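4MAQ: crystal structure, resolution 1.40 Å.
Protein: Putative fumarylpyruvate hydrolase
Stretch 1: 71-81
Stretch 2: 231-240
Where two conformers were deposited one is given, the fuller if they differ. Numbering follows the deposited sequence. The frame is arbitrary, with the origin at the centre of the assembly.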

ATOM      1  N   PRO B  71      -1.889   6.164  16.088  1.00  7.94           N
ATOM      2  CA  PRO B  71      -2.050   5.712  17.470  1.00  8.89           C
ATOM      3  C   PRO B  71      -3.472   5.287  17.800  1.00  8.20           C
ATOM      4  O   PRO B  71      -4.452   5.939  17.399  1.00  9.23           O
ATOM      5  N   ALA B  72      -3.587   4.172  18.503  1.00  7.80           N
ATOM      6  CA  ALA B  72      -4.883   3.698  19.010  1.00  8.03           C
ATOM      7  C   ALA B  72      -5.166   4.407  20.342  1.00  9.06           C
ATOM      8  O   ALA B  72      -5.315   3.778  21.390  1.00 10.51           O
ATOM      9  N   SER B  73      -5.227   5.730  20.276  1.00  8.72           N
ATOM     10  CA  SER B  73      -5.423   6.593  21.444  1.00  9.47           C
ATOM     11  C   SER B  73      -5.850   7.949  20.936  1.00  9.57           C
ATOM     12  O   SER B  73      -5.798   8.211  19.736  1.00 10.10           O
ATOM     13  N   GLY B  74      -6.330   8.808  21.828  1.00 10.70           N
ATOM     14  CA  GLY B  74      -6.792  10.104  21.393  1.00 10.32           C
ATOM     15  C   GLY B  74      -8.029   9.976  20.535  1.00  9.80           C
ATOM     16  O   GLY B  74      -8.974   9.275  20.895  1.00 11.55           O
ATOM     17  N   THR B  75      -8.010  10.664  19.401  1.00 10.54           N
ATOM     18  CA  THR B  75      -9.100  10.643  18.425  0.50 11.37           C
ATOM     19  C   THR B  75      -8.610   9.902  17.191  1.00 11.29           C
ATOM     20  O   THR B  75      -7.444  10.099  16.743  1.00 13.34           O
ATOM     21  N   VAL B  76      -9.483   9.081  16.617  1.00  9.92           N
ATOM     22  CA  VAL B  76      -9.186   8.423  15.348  1.00  8.92           C
ATOM     23  C   VAL B  76     -10.238   8.980  14.391  1.00  9.07           C
ATOM     24  O   VAL B  76     -11.433   8.823  14.617  1.00  9.76           O
ATOM     25  N   ALA B  77      -9.796   9.618  13.314  1.00  8.45           N
ATOM     26  CA  ALA B  77     -10.743  10.312  12.439  1.00  8.64           C
ATOM     27  C   ALA B  77     -11.751   9.366  11.777  1.00  8.98           C
ATOM     28  O   ALA B  77     -11.413   8.252  11.383  1.00 10.88           O
ATOM     29  N   TYR B  78     -12.984   9.831  11.625  1.00  9.14           N
ATOM     30  CA  TYR B  78     -13.983   9.114  10.838  1.00  9.24           C
ATOM     31  C   TYR B  78     -13.757   9.522   9.368  1.00  9.97           C
ATOM     32  O   TYR B  78     -13.752  10.720   9.066  1.00 10.97           O
ATOM     33  N   PRO B  79     -13.514   8.551   8.468  1.00  8.78           N
ATOM     34  CA  PRO B  79     -13.085   8.880   7.103  1.00  9.38           C
ATOM     35  C   PRO B  79     -14.255   9.407   6.248  1.00  9.14           C
ATOM     36  O   PRO B  79     -15.414   9.183   6.595  1.00  9.99           O
ATOM     37  N   PRO B  80     -13.928  10.086   5.135  1.00  9.96           N
ATOM     38  CA  PRO B  80     -14.945  10.488   4.173  1.00 10.50           C
ATOM     39  C   PRO B  80     -15.461   9.253   3.406  1.00 10.32           C
ATOM     40  O   PRO B  80     -14.919   8.128   3.551  1.00 10.58           O
ATOM     41  N   LEU B  81     -16.499   9.449   2.597  1.00 11.52           N
ATOM     42  CA  LEU B  81     -17.003   8.419   1.657  1.00 13.22           C
ATOM     43  C   LEU B  81     -17.518   7.155   2.332  1.00 12.95           C
ATOM     44  O   LEU B  81     -17.523   6.072   1.730  1.00 16.48           O
ATOM     45  N   THR B 231      -3.653  -2.790  26.055  1.00  9.61           N
ATOM     46  CA  THR B 231      -5.040  -2.372  25.922  1.00  9.46           C
ATOM     47  C   THR B 231      -5.029  -0.988  25.310  1.00  9.99           C
ATOM     48  O   THR B 231      -3.982  -0.333  25.256  1.00 11.50           O
ATOM     49  N   PHE B 232      -6.185  -0.535  24.856  1.00  9.39           N
ATOM     50  CA  PHE B 232      -6.293   0.786  24.268  1.00  9.03           C
ATOM     51  C   PHE B 232      -7.660   1.389  24.550  1.00  9.25           C
ATOM     52  O   PHE B 232      -8.644   0.674  24.896  1.00  9.08           O
ATOM     53  N   GLU B 233      -7.707   2.708  24.367  1.00  8.43           N
ATOM     54  CA  GLU B 233      -8.949   3.482  24.458  1.00  8.22           C
ATOM     55  C   GLU B 233      -8.814   4.680  23.521  1.00  7.76           C
ATOM     56  O   GLU B 233      -7.848   5.416  23.614  1.00  9.83           O
ATOM     57  N   PHE B 234      -9.756   4.845  22.596  1.00  7.74           N
ATOM     58  CA  PHE B 234      -9.766   6.034  21.719  1.00  7.76           C
ATOM     59  C   PHE B 234     -11.189   6.405  21.378  1.00  8.14           C
ATOM     60  O   PHE B 234     -12.123   5.622  21.612  1.00  8.79           O
ATOM     61  N   VAL B 235     -11.363   7.619  20.866  1.00  8.45           N
ATOM     62  CA  VAL B 235     -12.670   8.117  20.489  1.00  8.33           C
ATOM     63  C   VAL B 235     -12.700   8.315  18.970  1.00  8.94           C
ATOM     64  O   VAL B 235     -11.768   8.880  18.389  1.00  9.86           O
ATOM     65  N   VAL B 236     -13.759   7.842  18.326  1.00  9.56           N
ATOM     66  CA  VAL B 236     -13.949   8.055  16.886  1.00  9.38           C
ATOM     67  C   VAL B 236     -14.339   9.512  16.640  1.00  9.56           C
ATOM     68  O   VAL B 236     -15.215  10.059  17.348  1.00 10.48           O
ATOM     69  N   GLY B 237     -13.686  10.141  15.668  1.00  9.05           N
ATOM     70  CA  GLY B 237     -13.978  11.528  15.351  1.00 10.54           C
ATOM     71  C   GLY B 237     -15.330  11.747  14.687  1.00 10.75           C
ATOM     72  O   GLY B 237     -16.097  10.803  14.407  1.00 11.52           O
ATOM     73  N   ALA B 238     -15.614  13.019  14.437  1.00 12.52           N
ATOM     74  CA  ALA B 238     -16.865  13.440  13.816  1.00 13.02           C
ATOM     75  C   ALA B 238     -16.851  13.092  12.323  1.00 12.09           C
ATOM     76  O   ALA B 238     -15.812  13.121  11.667  1.00 12.05           O
ATOM     77  N   LYS B 239     -18.029  12.811  11.776  1.00 13.38           N
ATOM     78  CA  LYS B 239     -18.173  12.570  10.347  1.00 13.29           C
ATOM     79  C   LYS B 239     -17.895  13.857   9.558  1.00 13.35           C
ATOM     80  O   LYS B 239     -18.438  14.915   9.880  1.00 15.39           O
ATOM     81  N   PRO B 240     -17.034  13.771   8.531  1.00 13.37           N
ATOM     82  CA  PRO B 240     -16.698  14.984   7.762  1.00 14.61           C
ATOM     83  C   PRO B 240     -17.822  15.367   6.816  1.00 18.75           C
ATOM     84  O   PRO B 240     -17.843  16.495   6.319  1.00 27.20           O
ATOM     85  OXT PRO B 240     -18.722  14.562   6.531  1.00 19.54           O
TER

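This contact is a short parallel strand pairing, extended at both ends by apolar side-chain packing and by bridging waters. Three backbone hydrogen bonds hold the centre: Val235 N to Gly74 O (2.9 Å), Val76 N to Val235 O (2.9 Å) and Gly237 N to Val76 O (2.8 Å). They pair Thr75 with Val235 and Val76 with Val236.

The pairing sorts the side chains onto two faces. Thr75 (chi1 m) and Val235 (chi1 t) share one face. Thr75 CG2 also reaches Gly237 CA at 3.7 Å. Val76 and Val236, both chi1 t, lie on the other face and are buried. Val76 CG2 sits over one face of the Phe234 ring, 3.7 Å from the ring centroid, in a CH-pi contact. Its closest ring atom is Phe234 CD1, at 3.5 Å.

Phe232 and Phe234 both point toward stretch 1, and both have chi1 p. Ala72, also buried, meets them with its small methyl group. Ala72 CB lies 4.0 Å from Phe232 CB and 4.1 Å from Phe234 CD2. Between these two residues, Glu233 (chi1 t) points away. Its backbone still takes part, since Glu233 O receives a CA-H...O contact from Ser73 CA at 3.5 Å. Ser73 (chi1 p) points away overall.

Tyr78 has the most area covered by the other stretch. It points toward stretch 2 with chi1 t. Val236 CG1 lies at its ring edge, 3.7 Å from Tyr78 CD2. Pro240 CD is also at the edge, 4.1 Å from Tyr78 CD1. The extended Lys239 side chain, t at all four chi angles, passes near the ring, with Lys239 CG 3.9 Å from Tyr78 CE1. Pro240 points toward stretch 1, and its CG is 4.2 Å from Pro80 CB.

Gly237 lies close against stretch 1. A CB there would be tight against Thr75 CG2 and Ala77 CA, each 3.4 Å away. Gly237 O is buried without a polar partner; Tyr78 CB approaches it at 3.4 Å.

Four waters bridge the stretches. Water 1 donates to Ala72 O (2.7 Å) and accepts from Glu233 N (2.9 Å). Water 2 accepts from Gly74 N (3.0 Å) and donates to Glu233 O (2.9 Å). Water 3 accepts from Tyr78 N (2.9 Å) and donates to Ala238 O (2.7 Å). These three link backbone atoms where no direct bond forms. Water 4 joins side-chain ends: it hydrogen-bonds to Tyr78 OH (2.9 Å) and accepts from Lys239 NZ (2.8 Å).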

ATOM      1  CB  PRO B  71      -1.672   6.965  18.298  1.00 10.02           C
ATOM      2  CG  PRO B  71      -0.809   7.763  17.365  1.00 10.68           C
ATOM      3  CD  PRO B  71      -1.421   7.558  16.010  1.00  9.58           C
ATOM      4  CB  ALA B  72      -4.855   2.192  19.190  1.00  9.52           C
ATOM      5  CB  SER B  73      -4.130   6.699  22.263  1.00 12.07           C
ATOM      6  OG  SER B  73      -3.056   7.133  21.458  1.00 14.34           O
ATOM      7  CB  THR B  75      -9.544  12.085  18.046  0.50 12.23           C
ATOM      8  OG1 THR B  75     -10.018  12.748  19.222  0.50 13.52           O
ATOM      9  CG2 THR B  75     -10.661  12.092  16.981  0.50  9.72           C
ATOM     10  CB  VAL B  76      -9.245   6.882  15.450  1.00  8.81           C
ATOM     11  CG1 VAL B  76      -9.204   6.246  14.057  1.00 11.78           C
ATOM     12  CG2 VAL B  76      -8.101   6.345  16.321  1.00 10.57           C
ATOM     13  CB  ALA B  77      -9.994  11.090  11.374  1.00 10.51           C
ATOM     14  CB  TYR B  78     -15.390   9.507  11.320  1.00  9.95           C
ATOM     15  CG  TYR B  78     -16.511   8.642  10.795  1.00 10.18           C
ATOM     16  CD1 TYR B  78     -17.070   8.873   9.545  1.00 10.41           C
ATOM     17  CD2 TYR B  78     -17.028   7.592  11.574  1.00 10.13           C
ATOM     18  CE1 TYR B  78     -18.092   8.074   9.059  1.00 10.60           C
ATOM     19  CE2 TYR B  78     -18.052   6.791  11.098  1.00 10.37           C
ATOM     20  CZ  TYR B  78     -18.587   7.045   9.838  1.00 10.45           C
ATOM     21  OH  TYR B  78     -19.608   6.264   9.316  1.00 12.50           O
ATOM     22  CB  PRO B  79     -12.597   7.516   6.565  1.00  9.47           C
ATOM     23  CG  PRO B  79     -13.489   6.533   7.261  1.00  9.25           C
ATOM     24  CD  PRO B  79     -13.661   7.098   8.659  1.00  9.66           C
ATOM     25  CB  PRO B  80     -14.176  11.438   3.236  1.00 11.21           C
ATOM     26  CG  PRO B  80     -12.766  10.907   3.256  1.00 11.96           C
ATOM     27  CD  PRO B  80     -12.562  10.377   4.649  1.00 10.54           C
ATOM     28  CB  LEU B  81     -15.937   7.953   0.662  1.00 17.51           C
ATOM     29  CG  LEU B  81     -15.353   8.879  -0.376  1.00 20.50           C
ATOM     30  CD1 LEU B  81     -14.620   8.036  -1.412  1.00 17.77           C
ATOM     31  CD2 LEU B  81     -16.425   9.728  -1.040  1.00 20.33           C
ATOM     32  CB  THR B 231      -5.792  -2.360  27.272  1.00 10.68           C
ATOM     33  OG1 THR B 231      -5.148  -1.435  28.159  1.00 14.65           O
ATOM     34  CG2 THR B 231      -5.808  -3.759  27.885  1.00 13.08           C
ATOM     35  CB  PHE B 232      -6.041   0.778  22.748  1.00 10.32           C
ATOM     36  CG  PHE B 232      -7.086   0.051  21.972  1.00  9.04           C
ATOM     37  CD1 PHE B 232      -8.267   0.673  21.590  1.00  9.47           C
ATOM     38  CD2 PHE B 232      -6.887  -1.285  21.593  1.00  9.59           C
ATOM     39  CE1 PHE B 232      -9.246  -0.016  20.867  1.00  9.56           C
ATOM     40  CE2 PHE B 232      -7.864  -1.979  20.874  1.00  9.62           C
ATOM     41  CZ  PHE B 232      -9.050  -1.341  20.521  1.00 10.27           C
ATOM     42  CB  GLU B 233      -9.178   3.930  25.902  1.00  9.50           C
ATOM     43  CG  GLU B 233     -10.407   4.837  26.116  1.00 10.35           C
ATOM     44  CD  GLU B 233     -10.858   4.912  27.567  1.00 10.59           C
ATOM     45  OE1 GLU B 233     -10.507   4.007  28.386  1.00 13.59           O
ATOM     46  OE2 GLU B 233     -11.577   5.875  27.914  1.00 11.36           O
ATOM     47  CB  PHE B 234      -8.892   5.836  20.450  1.00  8.15           C
ATOM     48  CG  PHE B 234      -9.380   4.780  19.468  1.00  8.34           C
ATOM     49  CD1 PHE B 234     -10.405   5.049  18.566  1.00  8.36           C
ATOM     50  CD2 PHE B 234      -8.745   3.536  19.382  1.00  9.26           C
ATOM     51  CE1 PHE B 234     -10.804   4.094  17.627  1.00  9.06           C
ATOM     52  CE2 PHE B 234      -9.132   2.584  18.438  1.00  9.08           C
ATOM     53  CZ  PHE B 234     -10.177   2.852  17.567  1.00  8.63           C
ATOM     54  CB  VAL B 235     -12.994   9.447  21.239  1.00  9.93           C
ATOM     55  CG1 VAL B 235     -14.301  10.055  20.766  1.00 11.96           C
ATOM     56  CG2 VAL B 235     -13.052   9.196  22.743  1.00 11.58           C
ATOM     57  CB  VAL B 236     -15.033   7.117  16.352  1.00  9.97           C
ATOM     58  CG1 VAL B 236     -15.267   7.340  14.868  1.00 10.97           C
ATOM     59  CG2 VAL B 236     -14.613   5.670  16.587  1.00 12.02           C
ATOM     60  CB  ALA B 238     -17.070  14.950  14.004  1.00 15.05           C
ATOM     61  CB  LYS B 239     -19.573  12.026  10.057  1.00 14.51           C
ATOM     62  CG  LYS B 239     -19.824  11.597   8.625  1.00 14.97           C
ATOM     63  CD  LYS B 239     -21.209  10.967   8.505  1.00 18.12           C
ATOM     64  CE  LYS B 239     -21.451  10.318   7.147  1.00 23.13           C
ATOM     65  NZ  LYS B 239     -22.641   9.416   7.175  1.00 28.80           N
ATOM     66  CB  PRO B 240     -15.443  14.564   6.988  1.00 16.32           C
ATOM     67  CG  PRO B 240     -15.575  13.077   6.835  1.00 14.15           C
ATOM     68  CD  PRO B 240     -16.296  12.576   8.054  1.00 13.31           C
TER
HETATM   69  O   HOH W   1      -4.993   3.820  24.106  1.00 13.61           O
HETATM   70  O   HOH W   2      -7.035   8.012  24.584  1.00 16.11           O
HETATM   71  O   HOH W   3     -13.173  12.724  12.099  1.00 12.83           O
HETATM   72  O   HOH W   4     -22.138   7.668   9.313  1.00 21.29           O